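PDB 6W3O: putative methyl-accepting chemotaxis signal transduction protein from Campylobacter jejuni, which probably senses small molecules such as amino acids through its extracytoplasmic double Cache (dCache) region and passes the signal on to the chemotaxis machinery. Local coordinates for residues 140-145 with 158-163. Numbering follows the deposited sequence.
With SKG (4-methylisoleucine), chain C.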
loop_
_atom_site.group_PDB
_atom_site.type_symbol
_atom_site.label_atom_id
_atom_site.label_comp_id
_atom_site.label_asym_id
_atom_site.label_seq_id
_atom_site.Cartn_x
_atom_site.Cartn_y
_atom_site.Cartn_z
ATOM N N VAL A 140 7.165 -6.110 2.114
ATOM C CA VAL A 140 6.005 -5.778 2.969
ATOM C C VAL A 140 5.723 -4.304 2.913
ATOM O O VAL A 140 6.618 -3.485 2.643
ATOM C CB VAL A 140 6.196 -6.208 4.425
ATOM C CG1 VAL A 140 6.331 -7.726 4.518
ATOM C CG2 VAL A 140 7.365 -5.501 5.060
ATOM N N ILE A 141 4.455 -3.963 3.165
ATOM C CA ILE A 141 4.047 -2.625 3.542
ATOM C C ILE A 141 3.714 -2.699 5.044
ATOM O O ILE A 141 2.999 -3.628 5.457
ATOM C CB ILE A 141 2.798 -2.252 2.746
ATOM C CG1 ILE A 141 3.139 -2.111 1.259
ATOM C CG2 ILE A 141 2.222 -0.955 3.259
ATOM C CD1 ILE A 141 1.939 -2.119 0.335
ATOM N N THR A 142 4.298 -1.778 5.808
ATOM C CA THR A 142 4.120 -1.755 7.244
ATOM C C THR A 142 3.183 -0.621 7.621
ATOM O O THR A 142 3.317 0.516 7.158
ATOM C CB THR A 142 5.472 -1.640 7.958
ATOM O OG1 THR A 142 6.248 -2.793 7.650
ATOM C CG2 THR A 142 5.292 -1.483 9.497
ATOM N N TYR A 143 2.246 -0.960 8.488
ATOM C CA TYR A 143 1.349 0.001 9.140
ATOM C C TYR A 143 1.786 0.052 10.597
ATOM O O TYR A 143 1.814 -0.967 11.264
ATOM C CB TYR A 143 -0.094 -0.536 9.056
ATOM C CG TYR A 143 -0.561 -0.765 7.663
ATOM C CD1 TYR A 143 -0.207 -1.924 6.984
ATOM C CD2 TYR A 143 -1.227 0.235 6.955
ATOM C CE1 TYR A 143 -0.542 -2.096 5.652
ATOM C CE2 TYR A 143 -1.530 0.072 5.598
ATOM C CZ TYR A 143 -1.203 -1.105 4.977
ATOM O OH TYR A 143 -1.552 -1.331 3.629
ATOM N N SER A 144 2.176 1.230 11.059
ATOM C CA SER A 144 2.626 1.381 12.433
ATOM C C SER A 144 1.844 2.428 13.179
ATOM O O SER A 144 1.308 3.378 12.597
ATOM C CB SER A 144 4.119 1.610 12.558
ATOM O OG SER A 144 4.500 2.790 11.917
ATOM N N LYS A 145 1.792 2.278 14.494
ATOM C CA LYS A 145 0.958 3.175 15.310
ATOM C C LYS A 145 1.543 3.191 16.741
ATOM O O LYS A 145 1.716 2.131 17.368
ATOM C CB LYS A 145 -0.470 2.646 15.356
ATOM C CG LYS A 145 -1.465 3.529 16.088
ATOM C CD LYS A 145 -1.612 4.863 15.418
ATOM C CE LYS A 145 -2.964 5.527 15.691
ATOM N NZ LYS A 145 -3.004 6.084 17.058
ATOM N N GLY A 158 3.366 -2.553 15.023
ATOM C CA GLY A 158 3.584 -2.702 13.579
ATOM C C GLY A 158 2.855 -3.895 13.050
ATOM O O GLY A 158 2.761 -4.946 13.688
ATOM N N VAL A 159 2.365 -3.740 11.814
ATOM C CA VAL A 159 1.663 -4.780 11.064
ATOM C C VAL A 159 2.263 -4.818 9.674
ATOM O O VAL A 159 2.275 -3.805 8.963
ATOM C CB VAL A 159 0.148 -4.485 10.983
ATOM C CG1 VAL A 159 -0.523 -5.504 10.087
ATOM C CG2 VAL A 159 -0.471 -4.452 12.345
ATOM N N ASP A 160 2.839 -5.972 9.293
ATOM C CA ASP A 160 3.434 -6.130 7.969
ATOM C C ASP A 160 2.537 -6.976 7.081
ATOM O O ASP A 160 2.239 -8.136 7.394
ATOM C CB ASP A 160 4.796 -6.867 8.083
ATOM C CG ASP A 160 5.861 -6.123 8.847
ATOM O OD1 ASP A 160 5.704 -4.913 9.109
ATOM O OD2 ASP A 160 6.848 -6.810 9.225
ATOM N N ILE A 161 2.117 -6.378 5.968
ATOM C CA ILE A 161 1.306 -7.044 4.985
ATOM C C ILE A 161 2.149 -7.222 3.717
ATOM O O ILE A 161 2.750 -6.277 3.251
ATOM C CB ILE A 161 0.070 -6.196 4.641
ATOM C CG1 ILE A 161 -0.725 -5.855 5.915
ATOM C CG2 ILE A 161 -0.813 -6.929 3.623
ATOM C CD1 ILE A 161 -1.294 -7.052 6.642
ATOM N N PRO A 162 2.191 -8.441 3.125
ATOM C CA PRO A 162 2.976 -8.598 1.906
ATOM C C PRO A 162 2.520 -7.637 0.814
ATOM O O PRO A 162 1.303 -7.503 0.553
ATOM C CB PRO A 162 2.678 -10.052 1.493
ATOM C CG PRO A 162 2.363 -10.764 2.780
ATOM C CD PRO A 162 1.580 -9.714 3.542
ATOM N N SER A 163 3.458 -6.899 0.230
ATOM C CA SER A 163 3.136 -6.029 -0.895
ATOM C C SER A 163 2.559 -6.763 -2.092
ATOM O O SER A 163 1.709 -6.203 -2.800
ATOM C CB SER A 163 4.317 -5.155 -1.307
ATOM O OG SER A 163 5.388 -5.966 -1.533
HETATM N N SKG C . 9.290 -5.573 9.160
HETATM C CA SKG C . 10.002 -5.015 10.324
HETATM C C SKG C . 11.362 -4.562 9.788
HETATM O O SKG C . 11.943 -5.224 8.894
HETATM C CB SKG C . 10.045 -6.074 11.446
HETATM C CG SKG C . 10.643 -5.450 12.722
HETATM C CD1 SKG C . 10.071 -6.212 13.919
HETATM C CD2 SKG C . 12.203 -5.511 12.692
HETATM O OXT SKG C . 11.898 -3.521 10.248
HETATM C CAE SKG C . 10.676 -7.402 11.041
#
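Strand segments 140-145 and 158-162 run antiparallel as the two arms of a beta hairpin, with Ile141 facing Ile161 and Tyr143 facing Val159 as hydrogen-bonded pairs, each joined by two reciprocal N-H to O bonds. Between them lies the non-hydrogen-bonded pair Thr142 and Asp160, whose side chains run alongside each other on the ligand face of the sheet. Thr142 OG1 donates to Asp160 OD1 at 2.6 Å, reaching the carboxylate from well above its plane, about 50° out. With its CG anti to its own carbonyl carbon (chi1 -64°), Asp160 sets its carboxylate beside Thr142, and chi2 of -14° turns OD1 to the threonine and OD2 to the bound 4-methylisoleucine, whose amino nitrogen donates a 2.7 Å hydrogen bond to Asp160 OD2. Val140 packs across the aspartate stem, its CG1 4.0 Å from Asp160 CB. On the reverse face, CE1 of Tyr143 meets CG1 of Ile161 at 3.8 Å, while the long helix 4-48 covers Tyr143 and Val159; Asn36 of that helix bonds the tyrosine hydroxyl. In this first Cache module the hairpin thus separates a largely apolar side packed by helix 4-48 from an amino-acid pocket. Thr142 and Tyr82 hold OD1, and Asn80 helps position OD2; Asp133 also binds the ligand's amino group, whose probable positive charge would ease the closeness of the two acids.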